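Local coordinates for tryptophan decarboxylase 1 (Oryza sativa subsp. japonica, PDB 6KHO), which decarboxylates L-tryptophan to tryptamine and 5-hydroxy-L-tryptophan to serotonin, using pyridoxal 5'-phosphate as cofactor, and works as a homodimer, at residues 169-181 with 373-386. Sequence-based numbering, arbitrary orientation.
Sequences GVILGTTSEAMLV and LKDMQVGVGRRFRG. With PLP (pyridoxal-5'-phosphate), chain C; PLP (pyridoxal-5'-phosphate), chain J.
E177 reaches from the first turn of helix 175-194 to the backbone of V378, linking two phosphate-binding segments of this group II decarboxylase, which has the fold-type I (aspartate aminotransferase) PLP fold. Strand 168-172 is an edge strand of the seven-stranded mixed sheet within this chain, and T174 caps the helix after it. T175 N and S176 N bind one PLP phosphate. V380 N and G381 N bind the other, which T175 and S176 of the second subunit also hold. The contact therefore ties together the two cofactor sites of the dimer.

V378 N gives a nearly straight hydrogen bond to E177 OE2 (2.8 Å, 173°). E177 has CG anti to its N (chi1 -169°) and an extended chain, which carries the carboxylate across to the loop. A water also donates to OE2 and accepts from G379 N. Q377 braces the loop from within: NE2 donates to G379 O and G381 O.

Apolar packing joins V170 CB to M376 CB at 3.9 Å, the two side chains running past each other in opposite directions. L172 CD2 meets Q377 CB. V378 CG2 packs on L180 CD2 and V181 CG1. I171 CG2 touches R385 CB, while R385 NH2 pairs with D337 of the second subunit.

R382 NH2 lies 3.6 Å from V170 CG2, and R382 NH1 forms a salt bridge with E139. L373 CB lies 3.5 Å above the plane of the R382 guanidinium, offset toward its rim. At the edge, R382 NE donates to Q377 OE1 (2.8 Å), which lies within 2° of the guanidinium plane.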
loop_
_atom_site.group_PDB
_atom_site.type_symbol
_atom_site.label_atom_id
_atom_site.label_comp_id
_atom_site.label_asym_id
_atom_site.label_seq_id
_atom_site.Cartn_x
_atom_site.Cartn_y
_atom_site.Cartn_z
ATOM N N GLY A 169 -10.387 -10.821 -8.989
ATOM C CA GLY A 169 -10.044 -9.470 -8.594
ATOM C C GLY A 169 -9.084 -9.450 -7.429
ATOM O O GLY A 169 -8.770 -10.481 -6.832
ATOM N N VAL A 170 -8.606 -8.245 -7.120
ATOM C CA VAL A 170 -7.751 -8.021 -5.965
ATOM C C VAL A 170 -7.950 -6.584 -5.506
ATOM O O VAL A 170 -8.121 -5.676 -6.324
ATOM C CB VAL A 170 -6.264 -8.313 -6.284
ATOM C CG1 VAL A 170 -5.749 -7.402 -7.414
ATOM C CG2 VAL A 170 -5.395 -8.157 -5.017
ATOM N N ILE A 171 -7.936 -6.377 -4.194
ATOM C CA ILE A 171 -7.926 -5.032 -3.637
ATOM C C ILE A 171 -6.473 -4.604 -3.481
ATOM O O ILE A 171 -5.685 -5.281 -2.811
ATOM C CB ILE A 171 -8.664 -4.970 -2.292
ATOM C CG1 ILE A 171 -10.139 -5.353 -2.474
ATOM C CG2 ILE A 171 -8.521 -3.578 -1.690
ATOM C CD1 ILE A 171 -10.884 -5.514 -1.105
ATOM N N LEU A 172 -6.121 -3.493 -4.113
ATOM C CA LEU A 172 -4.800 -2.892 -4.035
ATOM C C LEU A 172 -4.912 -1.529 -3.357
ATOM O O LEU A 172 -6.009 -1.020 -3.113
ATOM C CB LEU A 172 -4.179 -2.748 -5.438
ATOM C CG LEU A 172 -4.098 -4.048 -6.244
ATOM C CD1 LEU A 172 -3.708 -3.807 -7.710
ATOM C CD2 LEU A 172 -3.125 -5.018 -5.584
ATOM N N GLY A 173 -3.758 -0.929 -3.061
ATOM C CA GLY A 173 -3.762 0.393 -2.457
ATOM C C GLY A 173 -4.126 1.497 -3.438
ATOM O O GLY A 173 -4.840 2.438 -3.082
ATOM N N THR A 174 -3.663 1.398 -4.690
ATOM C CA THR A 174 -3.708 2.533 -5.604
ATOM C C THR A 174 -4.016 2.085 -7.024
ATOM O O THR A 174 -3.755 0.946 -7.416
ATOM C CB THR A 174 -2.369 3.309 -5.646
ATOM O OG1 THR A 174 -1.316 2.425 -6.066
ATOM C CG2 THR A 174 -2.021 3.916 -4.277
ATOM N N THR A 175 -4.521 3.034 -7.815
ATOM C CA THR A 175 -4.654 2.796 -9.249
ATOM C C THR A 175 -3.289 2.567 -9.895
ATOM O O THR A 175 -3.160 1.754 -10.819
ATOM C CB THR A 175 -5.398 3.966 -9.902
ATOM O OG1 THR A 175 -6.750 3.975 -9.430
ATOM C CG2 THR A 175 -5.422 3.834 -11.430
ATOM N N SER A 176 -2.245 3.240 -9.395
ATOM C CA SER A 176 -0.919 3.052 -9.975
ATOM C C SER A 176 -0.475 1.593 -9.904
ATOM O O SER A 176 0.066 1.066 -10.883
ATOM C CB SER A 176 0.107 3.949 -9.281
ATOM O OG SER A 176 -0.265 5.312 -9.386
ATOM N N GLU A 177 -0.679 0.929 -8.755
ATOM C CA GLU A 177 -0.313 -0.483 -8.662
ATOM C C GLU A 177 -1.158 -1.338 -9.600
ATOM O O GLU A 177 -0.661 -2.313 -10.174
ATOM C CB GLU A 177 -0.444 -1.003 -7.222
ATOM C CG GLU A 177 0.197 -2.414 -7.071
ATOM C CD GLU A 177 0.222 -2.917 -5.642
ATOM O OE1 GLU A 177 -0.220 -2.168 -4.740
ATOM O OE2 GLU A 177 0.686 -4.063 -5.423
ATOM N N ALA A 178 -2.445 -1.014 -9.742
ATOM C CA ALA A 178 -3.286 -1.753 -10.671
ATOM C C ALA A 178 -2.799 -1.573 -12.108
ATOM O O ALA A 178 -2.792 -2.528 -12.900
ATOM C CB ALA A 178 -4.740 -1.299 -10.518
ATOM N N MET A 179 -2.373 -0.359 -12.453
ATOM C CA MET A 179 -1.788 -0.137 -13.765
ATOM C C MET A 179 -0.484 -0.898 -13.906
ATOM O O MET A 179 -0.226 -1.512 -14.948
ATOM C CB MET A 179 -1.554 1.355 -13.990
ATOM C CG MET A 179 -2.816 2.117 -14.288
ATOM S SD MET A 179 -2.548 3.893 -14.150
ATOM C CE MET A 179 -4.139 4.500 -14.710
ATOM N N LEU A 180 0.350 -0.870 -12.871
ATOM C CA LEU A 180 1.677 -1.474 -12.974
ATOM C C LEU A 180 1.582 -2.984 -13.183
ATOM O O LEU A 180 2.290 -3.553 -14.022
ATOM C CB LEU A 180 2.497 -1.160 -11.725
ATOM C CG LEU A 180 3.850 -1.868 -11.565
ATOM C CD1 LEU A 180 4.762 -1.612 -12.777
ATOM C CD2 LEU A 180 4.547 -1.412 -10.305
ATOM N N VAL A 181 0.718 -3.655 -12.419
ATOM C CA VAL A 181 0.711 -5.110 -12.522
ATOM C C VAL A 181 0.097 -5.549 -13.854
ATOM O O VAL A 181 0.529 -6.549 -14.436
ATOM C CB VAL A 181 0.010 -5.753 -11.304
ATOM C CG1 VAL A 181 0.721 -5.369 -9.990
ATOM C CG2 VAL A 181 -1.483 -5.407 -11.233
ATOM N N LEU A 373 -3.167 -13.951 -2.390
ATOM C CA LEU A 373 -3.239 -12.637 -3.013
ATOM C C LEU A 373 -1.887 -11.945 -3.098
ATOM O O LEU A 373 -1.767 -10.952 -3.824
ATOM C CB LEU A 373 -4.269 -11.758 -2.291
ATOM C CG LEU A 373 -5.696 -12.308 -2.505
ATOM C CD1 LEU A 373 -6.732 -11.612 -1.627
ATOM C CD2 LEU A 373 -6.120 -12.253 -3.953
ATOM N N LYS A 374 -0.848 -12.473 -2.449
ATOM C CA LYS A 374 0.501 -12.029 -2.790
ATOM C C LYS A 374 0.815 -12.235 -4.273
ATOM O O LYS A 374 1.668 -11.526 -4.823
ATOM C CB LYS A 374 1.536 -12.763 -1.948
ATOM C CG LYS A 374 1.615 -14.262 -2.227
ATOM C CD LYS A 374 2.788 -14.866 -1.453
ATOM C CE LYS A 374 2.998 -16.321 -1.803
ATOM N NZ LYS A 374 3.603 -16.428 -3.172
ATOM N N ASP A 375 0.136 -13.168 -4.936
ATOM C CA ASP A 375 0.394 -13.462 -6.335
ATOM C C ASP A 375 -0.405 -12.562 -7.268
ATOM O O ASP A 375 -0.349 -12.750 -8.484
ATOM C CB ASP A 375 0.086 -14.938 -6.634
ATOM C CG ASP A 375 0.986 -15.909 -5.868
ATOM O OD1 ASP A 375 2.108 -15.545 -5.460
ATOM O OD2 ASP A 375 0.565 -17.064 -5.681
ATOM N N MET A 376 -1.133 -11.581 -6.728
ATOM C CA MET A 376 -1.906 -10.630 -7.518
ATOM C C MET A 376 -1.482 -9.186 -7.260
ATOM O O MET A 376 -2.202 -8.259 -7.642
ATOM C CB MET A 376 -3.402 -10.786 -7.230
ATOM C CG MET A 376 -3.960 -12.141 -7.600
ATOM S SD MET A 376 -4.435 -12.147 -9.330
ATOM C CE MET A 376 -5.876 -11.075 -9.302
ATOM N N GLN A 377 -0.326 -8.969 -6.632
ATOM C CA GLN A 377 0.103 -7.632 -6.218
ATOM C C GLN A 377 1.621 -7.580 -6.278
ATOM O O GLN A 377 2.283 -8.592 -6.530
ATOM C CB GLN A 377 -0.376 -7.303 -4.794
ATOM C CG GLN A 377 0.295 -8.188 -3.750
ATOM C CD GLN A 377 -0.183 -7.931 -2.310
ATOM O OE1 GLN A 377 -1.275 -7.409 -2.085
ATOM N NE2 GLN A 377 0.650 -8.292 -1.339
ATOM N N VAL A 378 2.172 -6.401 -5.985
ATOM C CA VAL A 378 3.629 -6.237 -5.980
ATOM C C VAL A 378 4.261 -6.900 -4.756
ATOM O O VAL A 378 5.229 -7.665 -4.874
ATOM C CB VAL A 378 3.990 -4.740 -6.072
ATOM C CG1 VAL A 378 5.473 -4.508 -5.731
ATOM C CG2 VAL A 378 3.649 -4.221 -7.475
ATOM N N GLY A 379 3.735 -6.622 -3.560
ATOM C CA GLY A 379 4.373 -7.031 -2.324
ATOM C C GLY A 379 3.932 -8.402 -1.826
ATOM O O GLY A 379 3.203 -9.140 -2.490
ATOM N N VAL A 380 4.393 -8.738 -0.619
ATOM C CA VAL A 380 4.060 -10.020 -0.000
ATOM C C VAL A 380 2.946 -9.796 1.018
ATOM O O VAL A 380 1.816 -10.254 0.813
ATOM C CB VAL A 380 5.292 -10.685 0.644
ATOM C CG1 VAL A 380 4.948 -12.097 1.151
ATOM C CG2 VAL A 380 6.437 -10.763 -0.361
ATOM N N GLY A 381 3.244 -9.074 2.106
ATOM C CA GLY A 381 2.236 -8.810 3.117
ATOM C C GLY A 381 1.133 -7.890 2.621
ATOM O O GLY A 381 1.262 -7.198 1.608
ATOM N N ARG A 382 0.012 -7.890 3.347
ATOM C CA ARG A 382 -1.130 -7.051 2.999
ATOM C C ARG A 382 -2.093 -6.996 4.178
ATOM O O ARG A 382 -2.246 -7.984 4.902
ATOM C CB ARG A 382 -1.859 -7.576 1.746
ATOM C CG ARG A 382 -2.321 -9.045 1.837
ATOM C CD ARG A 382 -2.453 -9.698 0.452
ATOM N NE ARG A 382 -3.061 -8.790 -0.514
ATOM C CZ ARG A 382 -4.369 -8.572 -0.606
ATOM N NH1 ARG A 382 -5.204 -9.219 0.203
ATOM N NH2 ARG A 382 -4.840 -7.722 -1.506
ATOM N N ARG A 383 -2.730 -5.833 4.350
ATOM C CA ARG A 383 -3.787 -5.595 5.323
ATOM C C ARG A 383 -5.080 -6.291 4.908
ATOM O O ARG A 383 -5.304 -6.613 3.741
ATOM C CB ARG A 383 -4.094 -4.094 5.450
ATOM C CG ARG A 383 -3.094 -3.285 6.238
ATOM C CD ARG A 383 -3.509 -1.800 6.265
ATOM N NE ARG A 383 -4.874 -1.618 6.761
ATOM C CZ ARG A 383 -5.198 -1.487 8.037
ATOM N NH1 ARG A 383 -4.256 -1.512 8.988
ATOM N NH2 ARG A 383 -6.471 -1.320 8.367
ATOM N N PHE A 384 -5.955 -6.476 5.895
ATOM C CA PHE A 384 -7.320 -6.974 5.710
ATOM C C PHE A 384 -8.216 -5.823 5.227
ATOM O O PHE A 384 -9.063 -5.300 5.954
ATOM C CB PHE A 384 -7.793 -7.567 7.035
ATOM C CG PHE A 384 -9.113 -8.301 6.977
ATOM C CD1 PHE A 384 -9.824 -8.442 5.790
ATOM C CD2 PHE A 384 -9.642 -8.840 8.140
ATOM C CE1 PHE A 384 -11.033 -9.115 5.768
ATOM C CE2 PHE A 384 -10.850 -9.514 8.129
ATOM C CZ PHE A 384 -11.549 -9.646 6.946
ATOM N N ARG A 385 -8.007 -5.417 3.966
ATOM C CA ARG A 385 -8.787 -4.320 3.387
ATOM C C ARG A 385 -10.198 -4.727 3.019
ATOM O O ARG A 385 -11.060 -3.857 2.873
ATOM C CB ARG A 385 -8.135 -3.765 2.118
ATOM C CG ARG A 385 -6.743 -3.236 2.304
ATOM C CD ARG A 385 -6.323 -2.265 1.177
ATOM N NE ARG A 385 -5.356 -1.379 1.793
ATOM C CZ ARG A 385 -4.047 -1.585 1.772
ATOM N NH1 ARG A 385 -3.556 -2.606 1.070
ATOM N NH2 ARG A 385 -3.238 -0.751 2.436
ATOM N N GLY A 386 -10.445 -6.021 2.833
ATOM C CA GLY A 386 -11.785 -6.458 2.487
ATOM C C GLY A 386 -12.810 -6.115 3.547
ATOM O O GLY A 386 -13.983 -5.917 3.230
HETATM N N1 PLP C . -6.792 7.797 -12.203
HETATM C C2 PLP C . -7.943 8.544 -12.053
HETATM C C2A PLP C . -8.933 8.689 -13.167
HETATM C C3 PLP C . -8.196 9.182 -10.850
HETATM O O3 PLP C . -9.341 9.920 -10.704
HETATM C C4 PLP C . -7.304 9.061 -9.791
HETATM C C4A PLP C . -7.742 9.417 -8.399
HETATM C C5 PLP C . -6.146 8.312 -9.941
HETATM C C6 PLP C . -5.891 7.682 -11.157
HETATM C C5A PLP C . -5.200 8.229 -8.762
HETATM O O4P PLP C . -4.217 7.229 -8.894
HETATM P P PLP C . -3.508 6.578 -7.585
HETATM O O1P PLP C . -3.027 7.654 -6.651
HETATM O O2P PLP C . -2.370 5.723 -8.086
HETATM O O3P PLP C . -4.482 5.718 -6.799
HETATM N N1 PLP J . 12.450 -9.125 3.045
HETATM C C2 PLP J . 12.539 -9.476 4.372
HETATM C C2A PLP J . 13.885 -9.634 5.038
HETATM C C3 PLP J . 11.372 -9.673 5.093
HETATM O O3 PLP J . 11.469 -10.014 6.415
HETATM C C4 PLP J . 10.119 -9.507 4.492
HETATM C C4A PLP J . 8.990 -8.980 5.333
HETATM C C5 PLP J . 10.051 -9.181 3.148
HETATM C C6 PLP J . 11.222 -8.981 2.428
HETATM C C5A PLP J . 8.700 -9.029 2.473
HETATM O O4P PLP J . 8.260 -7.705 2.584
HETATM P P PLP J . 6.809 -7.171 2.154
HETATM O O1P PLP J . 6.640 -5.876 2.907
HETATM O O2P PLP J . 6.850 -6.962 0.656
HETATM O O3P PLP J . 5.690 -8.120 2.496
HETATM O O HOH W 1 1.703 -4.765 -3.065
#